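Local coordinates for putative dehydrogenase (Pseudomonas fluorescens, PDB 6UUG), which oxygenates methanesulfinate as the two-component flavin-dependent monooxygenase MsuC of bacterial sulfur assimilation, on an acyl-CoA dehydrogenase-like fold, at residues A252-T255 / F256-M259; R311-V314 / E315-A318; E334-G337 / H338-A342. One frame throughout, in Å; residues are numbered along the deposited sequence. Where two conformers were deposited one is given.

Contact 1 of 3, residues A252-T255 / F256-M259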
loop_
_atom_site.group_PDB
_atom_site.type_symbol
_atom_site.label_atom_id
_atom_site.label_comp_id
_atom_site.label_asym_id
_atom_site.label_seq_id
_atom_site.Cartn_x
_atom_site.Cartn_y
_atom_site.Cartn_z
ATOM N N ALA A 252 -1.621 5.478 -29.265
ATOM C CA ALA A 252 -2.077 4.173 -28.778
ATOM C C ALA A 252 -2.045 4.103 -27.252
ATOM O O ALA A 252 -3.030 3.697 -26.624
ATOM C CB ALA A 252 -1.226 3.056 -29.390
ATOM N N GLN A 253 -0.920 4.499 -26.642
ATOM C CA GLN A 253 -0.796 4.469 -25.184
ATOM C C GLN A 253 -1.827 5.362 -24.508
ATOM O O GLN A 253 -2.428 4.969 -23.503
ATOM C CB GLN A 253 0.610 4.900 -24.770
ATOM C CG GLN A 253 1.691 3.905 -25.175
ATOM C CD GLN A 253 1.669 2.662 -24.302
ATOM O OE1 GLN A 253 1.636 2.764 -23.075
ATOM N NE2 GLN A 253 1.664 1.479 -24.931
ATOM N N LEU A 254 -2.037 6.573 -25.033
ATOM C CA LEU A 254 -3.015 7.464 -24.416
ATOM C C LEU A 254 -4.452 7.008 -24.677
ATOM O O LEU A 254 -5.347 7.320 -23.881
ATOM C CB LEU A 254 -2.778 8.911 -24.906
ATOM C CG LEU A 254 -3.528 10.014 -24.146
ATOM C CD1 LEU A 254 -3.274 9.916 -22.660
ATOM C CD2 LEU A 254 -3.118 11.405 -24.652
ATOM N N THR A 255 -4.694 6.251 -25.752
ATOM C CA THR A 255 -6.019 5.668 -25.970
ATOM C C THR A 255 -6.339 4.650 -24.884
ATOM O O THR A 255 -7.411 4.707 -24.265
ATOM C CB THR A 255 -6.089 5.030 -27.364
ATOM O OG1 THR A 255 -5.946 6.051 -28.367
ATOM C CG2 THR A 255 -7.420 4.303 -27.574
ATOM N N PHE A 256 -5.401 3.728 -24.621
ATOM C CA PHE A 256 -5.556 2.800 -23.499
ATOM C C PHE A 256 -5.755 3.551 -22.197
ATOM O O PHE A 256 -6.594 3.173 -21.377
ATOM C CB PHE A 256 -4.327 1.896 -23.362
ATOM C CG PHE A 256 -4.314 0.741 -24.312
ATOM C CD1 PHE A 256 -5.356 -0.170 -24.317
ATOM C CD2 PHE A 256 -3.237 0.536 -25.153
ATOM C CE1 PHE A 256 -5.342 -1.252 -25.186
ATOM C CE2 PHE A 256 -3.213 -0.543 -26.023
ATOM C CZ PHE A 256 -4.272 -1.438 -26.038
ATOM N N THR A 257 -4.972 4.618 -21.991
ATOM C CA THR A 257 -5.035 5.359 -20.736
ATOM C C THR A 257 -6.421 5.953 -20.518
ATOM O O THR A 257 -6.953 5.897 -19.404
ATOM C CB THR A 257 -3.969 6.460 -20.705
ATOM O OG1 THR A 257 -2.663 5.874 -20.793
ATOM C CG2 THR A 257 -4.048 7.250 -19.396
ATOM N N HIS A 258 -7.007 6.554 -21.563
ATOM C CA HIS A 258 -8.362 7.089 -21.437
ATOM C C HIS A 258 -9.370 5.983 -21.156
ATOM O O HIS A 258 -10.356 6.203 -20.436
ATOM C CB HIS A 258 -8.749 7.860 -22.705
ATOM C CG HIS A 258 -8.238 9.261 -22.734
ATOM N ND1 HIS A 258 -6.917 9.575 -22.954
ATOM C CD2 HIS A 258 -8.886 10.441 -22.557
ATOM C CE1 HIS A 258 -6.772 10.893 -22.920
ATOM N NE2 HIS A 258 -7.955 11.441 -22.682
ATOM N N MET A 259 -9.165 4.798 -21.749
ATOM C CA MET A 259 -10.007 3.640 -21.441
ATOM C C MET A 259 -9.928 3.286 -19.963
ATOM O O MET A 259 -10.953 3.014 -19.317
ATOM C CB MET A 259 -9.585 2.422 -22.278
ATOM C CG MET A 259 -9.904 2.477 -23.758
ATOM S SD MET A 259 -9.050 1.158 -24.681
ATOM C CE MET A 259 -9.495 -0.288 -23.727
#

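Contact 2 of 3, residues R311-V314 / E315-A318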
loop_
_atom_site.group_PDB
_atom_site.type_symbol
_atom_site.label_atom_id
_atom_site.label_comp_id
_atom_site.label_asym_id
_atom_site.label_seq_id
_atom_site.Cartn_x
_atom_site.Cartn_y
_atom_site.Cartn_z
ATOM N N ARG A 311 -7.518 11.883 -13.278
ATOM C CA ARG A 311 -8.171 12.775 -14.237
ATOM C C ARG A 311 -7.229 13.884 -14.695
ATOM O O ARG A 311 -7.091 14.136 -15.894
ATOM C CB ARG A 311 -9.433 13.376 -13.613
ATOM C CG ARG A 311 -10.618 12.397 -13.544
ATOM C CD ARG A 311 -11.696 12.908 -12.581
ATOM N NE ARG A 311 -12.867 12.021 -12.561
ATOM C CZ ARG A 311 -13.725 11.926 -11.547
ATOM N NH1 ARG A 311 -13.561 12.668 -10.458
ATOM N NH2 ARG A 311 -14.763 11.101 -11.627
ATOM N N LEU A 312 -6.575 14.569 -13.748
ATOM C CA LEU A 312 -5.702 15.671 -14.156
ATOM C C LEU A 312 -4.506 15.178 -14.973
ATOM O O LEU A 312 -4.089 15.843 -15.940
ATOM C CB LEU A 312 -5.237 16.455 -12.935
ATOM C CG LEU A 312 -6.335 17.175 -12.141
ATOM C CD1 LEU A 312 -5.681 18.065 -11.070
ATOM C CD2 LEU A 312 -7.252 17.992 -13.062
ATOM N N LEU A 313 -3.912 14.045 -14.588
ATOM C CA LEU A 313 -2.774 13.531 -15.352
ATOM C C LEU A 313 -3.185 13.140 -16.764
ATOM O O LEU A 313 -2.453 13.406 -17.731
ATOM C CB LEU A 313 -2.151 12.332 -14.633
ATOM C CG LEU A 313 -1.341 12.614 -13.370
ATOM C CD1 LEU A 313 -1.097 11.232 -12.681
ATOM C CD2 LEU A 313 -0.022 13.305 -13.748
ATOM N N VAL A 314 -4.341 12.482 -16.903
ATOM C CA VAL A 314 -4.808 12.070 -18.224
ATOM C C VAL A 314 -5.132 13.295 -19.080
ATOM O O VAL A 314 -4.761 13.372 -20.261
ATOM C CB VAL A 314 -6.016 11.125 -18.084
ATOM C CG1 VAL A 314 -6.631 10.836 -19.445
ATOM C CG2 VAL A 314 -5.567 9.816 -17.441
ATOM N N GLU A 315 -5.820 14.269 -18.495
ATOM C CA GLU A 315 -6.219 15.444 -19.264
ATOM C C GLU A 315 -5.017 16.298 -19.625
ATOM O O GLU A 315 -5.004 16.926 -20.696
ATOM C CB GLU A 315 -7.265 16.233 -18.478
ATOM C CG GLU A 315 -8.585 15.492 -18.462
ATOM C CD GLU A 315 -9.613 16.052 -17.493
ATOM O OE1 GLU A 315 -9.296 17.013 -16.747
ATOM O OE2 GLU A 315 -10.744 15.510 -17.478
ATOM N N ARG A 316 -3.995 16.325 -18.762
ATOM C CA ARG A 316 -2.782 17.053 -19.119
ATOM C C ARG A 316 -2.066 16.386 -20.284
ATOM O O ARG A 316 -1.607 17.065 -21.209
ATOM C CB ARG A 316 -1.821 17.179 -17.941
ATOM C CG ARG A 316 -0.562 17.856 -18.471
ATOM C CD ARG A 316 0.579 17.840 -17.605
ATOM N NE ARG A 316 0.996 16.506 -17.215
ATOM C CZ ARG A 316 1.943 16.337 -16.312
ATOM N NH1 ARG A 316 2.511 17.420 -15.779
ATOM N NH2 ARG A 316 2.315 15.128 -15.945
ATOM N N ALA A 317 -1.954 15.058 -20.263
ATOM C CA ALA A 317 -1.357 14.373 -21.409
ATOM C C ALA A 317 -2.143 14.621 -22.689
ATOM O O ALA A 317 -1.553 14.768 -23.772
ATOM C CB ALA A 317 -1.271 12.868 -21.126
ATOM N N ALA A 318 -3.475 14.666 -22.595
ATOM C CA ALA A 318 -4.274 14.893 -23.794
ATOM C C ALA A 318 -4.027 16.287 -24.355
ATOM O O ALA A 318 -3.917 16.449 -25.571
ATOM C CB ALA A 318 -5.760 14.686 -23.494
HETATM O O HOH W 1 0.385 13.519 -17.515
#

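Contact 3 of 3, residues E334-G337 / H338-A342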
loop_
_atom_site.group_PDB
_atom_site.type_symbol
_atom_site.label_atom_id
_atom_site.label_comp_id
_atom_site.label_asym_id
_atom_site.label_seq_id
_atom_site.Cartn_x
_atom_site.Cartn_y
_atom_site.Cartn_z
ATOM N N GLU A 334 12.436 16.485 -28.664
ATOM C CA GLU A 334 12.313 16.843 -27.258
ATOM C C GLU A 334 10.852 16.940 -26.841
ATOM O O GLU A 334 10.458 16.405 -25.796
ATOM C CB GLU A 334 13.030 18.161 -26.977
ATOM C CG GLU A 334 12.997 18.549 -25.509
ATOM C CD GLU A 334 13.724 19.853 -25.221
ATOM O OE1 GLU A 334 13.554 20.817 -26.002
ATOM O OE2 GLU A 334 14.466 19.909 -24.213
ATOM N N GLU A 335 10.031 17.618 -27.649
ATOM C CA GLU A 335 8.616 17.750 -27.307
ATOM C C GLU A 335 7.919 16.395 -27.336
ATOM O O GLU A 335 7.070 16.107 -26.476
ATOM C CB GLU A 335 7.920 18.740 -28.252
ATOM C CG GLU A 335 6.463 18.965 -27.869
ATOM C CD GLU A 335 5.787 20.069 -28.650
ATOM O OE1 GLU A 335 6.498 20.905 -29.249
ATOM O OE2 GLU A 335 4.539 20.091 -28.664
ATOM N N ARG A 336 8.265 15.547 -28.312
ATOM C CA ARG A 336 7.728 14.184 -28.337
ATOM C C ARG A 336 8.077 13.442 -27.048
ATOM O O ARG A 336 7.231 12.755 -26.468
ATOM C CB ARG A 336 8.272 13.423 -29.553
ATOM C CG ARG A 336 7.586 12.088 -29.827
ATOM C CD ARG A 336 8.271 10.922 -29.113
ATOM N NE ARG A 336 7.635 9.675 -29.517
ATOM C CZ ARG A 336 7.772 8.514 -28.898
ATOM N NH1 ARG A 336 8.547 8.408 -27.819
ATOM N NH2 ARG A 336 7.117 7.457 -29.364
ATOM N N GLY A 337 9.330 13.550 -26.603
ATOM C CA GLY A 337 9.748 12.827 -25.403
ATOM C C GLY A 337 9.022 13.283 -24.150
ATOM O O GLY A 337 8.639 12.460 -23.309
ATOM N N HIS A 338 8.849 14.593 -23.989
ATOM C CA HIS A 338 8.107 15.101 -22.835
ATOM C C HIS A 338 6.657 14.637 -22.868
ATOM O O HIS A 338 6.076 14.324 -21.822
ATOM C CB HIS A 338 8.197 16.628 -22.779
ATOM C CG HIS A 338 9.531 17.117 -22.304
ATOM N ND1 HIS A 338 10.633 17.187 -23.125
ATOM C CD2 HIS A 338 9.952 17.508 -21.079
ATOM C CE1 HIS A 338 11.670 17.625 -22.435
ATOM N NE2 HIS A 338 11.282 17.831 -21.191
ATOM N N LEU A 339 6.048 14.592 -24.057
ATOM C CA LEU A 339 4.711 14.014 -24.175
ATOM C C LEU A 339 4.712 12.544 -23.759
ATOM O O LEU A 339 3.829 12.095 -23.020
ATOM C CB LEU A 339 4.190 14.153 -25.612
ATOM C CG LEU A 339 2.847 13.481 -25.918
ATOM C CD1 LEU A 339 1.717 14.023 -25.040
ATOM C CD2 LEU A 339 2.482 13.631 -27.411
ATOM N N ALA A 340 5.677 11.776 -24.261
ATOM C CA ALA A 340 5.753 10.360 -23.917
ATOM C C ALA A 340 5.830 10.150 -22.404
ATOM O O ALA A 340 5.168 9.255 -21.858
ATOM C CB ALA A 340 6.959 9.726 -24.610
ATOM N N THR A 341 6.645 10.955 -21.716
ATOM C CA THR A 341 6.749 10.850 -20.261
ATOM C C THR A 341 5.423 11.186 -19.588
ATOM O O THR A 341 4.997 10.492 -18.656
ATOM C CB THR A 341 7.860 11.769 -19.754
ATOM O OG1 THR A 341 9.108 11.342 -20.312
ATOM C CG2 THR A 341 7.957 11.726 -18.232
ATOM N N ALA A 342 4.743 12.233 -20.062
ATOM C CA ALA A 342 3.467 12.616 -19.461
ATOM C C ALA A 342 2.412 11.529 -19.641
ATOM O O ALA A 342 1.587 11.298 -18.745
ATOM C CB ALA A 342 2.971 13.933 -20.072
#

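Contact 1 of 3, residues A252-T255 / F256-M259
The imidazole of H258 meets the carbonyl of L254 one helical turn earlier at its edge: ND1 donates to L254 O at 2.9 Å, with the oxygen close to the ring plane. The L254 side chain crosses the same ring obliquely, CG and CD1 both coming to 3.6 Å from H258 CE1. The phenyl of F256 lies by the carbonyl of A252, whose O is 3.5 Å from F256 CD2, and its ring meets that of H104 edge-to-face. L254 O is held twice, because H258 N donates to it in the ordinary helical bond (162°) from one face of the carbonyl plane while ND1 comes in above the other. H258 CG stands beside its own backbone N (chi1 -82°), which folds the ring back over the preceding turn and brings ND1 to that oxygen. Q253 O is doubly engaged in the same manner: T257 N donates at 3.0 Å and the T257 hydroxyl, OG1, at 2.9 Å, from opposite faces of the carbonyl. T255 OG1 bonds instead to I251 O. On this buried part of helix 247-277, L254 and T257 pack against helices 294-327 and 333-360, where K347 bonds Q253 OE1; L254, T255 and H258 touch L89 of helix 85-96, and M259 reaches V92 on that helix.

Contact 2 of 3, residues R311-V314 / E315-A318
R311 and E315 are joined by the first of four consecutive i to i+4 backbone bonds, E315 N to R311 O at 2.9 Å, and the series runs through R316, A317 and A318 as a regular alpha helix. Beyond that bond, E315 brings its aliphatic part close against the same carbonyl oxygen, CG 3.3 Å from R311 O. The two charged ends diverge: R311 pairs with E265 and E308, whereas E315 pairs with R93. L313 and R316 lie side by side and point the same way, with L313 CD2 3.7 Å from R316 NH2. R316 starts with CG anti to its backbone N (chi1 176°) and bends at chi3 (57°), which turns the guanidinium back alongside the leucine. A water joins the pair, donating to L313 O at 2.8 Å and accepting from R316 NH2 at 3.0 Å; it lies at the guanidinium edge, in its plane. L313 O therefore serves both the amide of A317 and this water. R316 NH2 also forms a salt bridge with E308 of the second subunit, where L312 packs on L313 of that subunit and L313 on its L312. Within the chain, V314 and A317 face helix 247-277, L313 and A317 meet helix 333-360, and A318 touches S86 of helix 85-96.

Contact 3 of 3, residues E334-G337 / H338-A342
H338 grips the carbonyl of E334 with two donors: its backbone N in the helical bond at 3.0 Å, and its ring ND1 at 2.8 Å with a nearly straight N-H...O angle of 172°. The oxygen lies almost exactly in the imidazole plane, yet ND1 stands well above the carbonyl plane. A chi1 of -75° turns the imidazole toward the N-terminal side of the helix, within reach of that oxygen. There the E334 side chain runs alongside it and points the same way, CG reaching 3.5 Å from H338 CE1. The carboxylate is turned 69° from the ring plane, and E334 OE2 remains 4.8 Å from H338 ND1, so the glutamate offers the ring its methylene instead of a charge pair. At the start of the helix E335 N bonds to S332 OG. Regular backbone bonds satisfy the next carbonyls, E335 O by L339 N, R336 O by A340 N at 2.9 Å, and G337 O by T341 N at 3.0 Å. The longer side chains find partners elsewhere: E335 pairs with K327, while R336 NH2 meets the terminal carboxylate of S415 and the carbonyl of C246. R336 NH1, at the end of the same side chain, comes to 3.8 Å from A340 CB. H338 also meets the ring of W402, and T341 packs on W304 of the second subunit. Because ND1 donates to a carbonyl, it carries a proton, and the bond helps fix the ring's rotation; the nearby carboxylate might favour a positive charge and the helix start oppose it, leaving the charge undecided.

In the fold
Each contact is a short run of about two helical turns, on three successive helices that pack together in the acyl-CoA dehydrogenase-like C-terminal helical domain. Contact 1 is the innermost, its centre about 5 Å from that of the chain; the centres of contacts 2 and 3 lie about 16 and 20 Å from it. Contact 2 touches both others, through V314 against H258 and T257 and through A317 against L339, whereas contacts 1 and 3 do not touch. In contacts 1 and 3 a histidine returns to a main-chain carbonyl, buried in the first and exposed in the third. Contact 2 instead has a water-bridged arginine and intersubunit pairing at the subunit interface, which contact 3 reaches through T341.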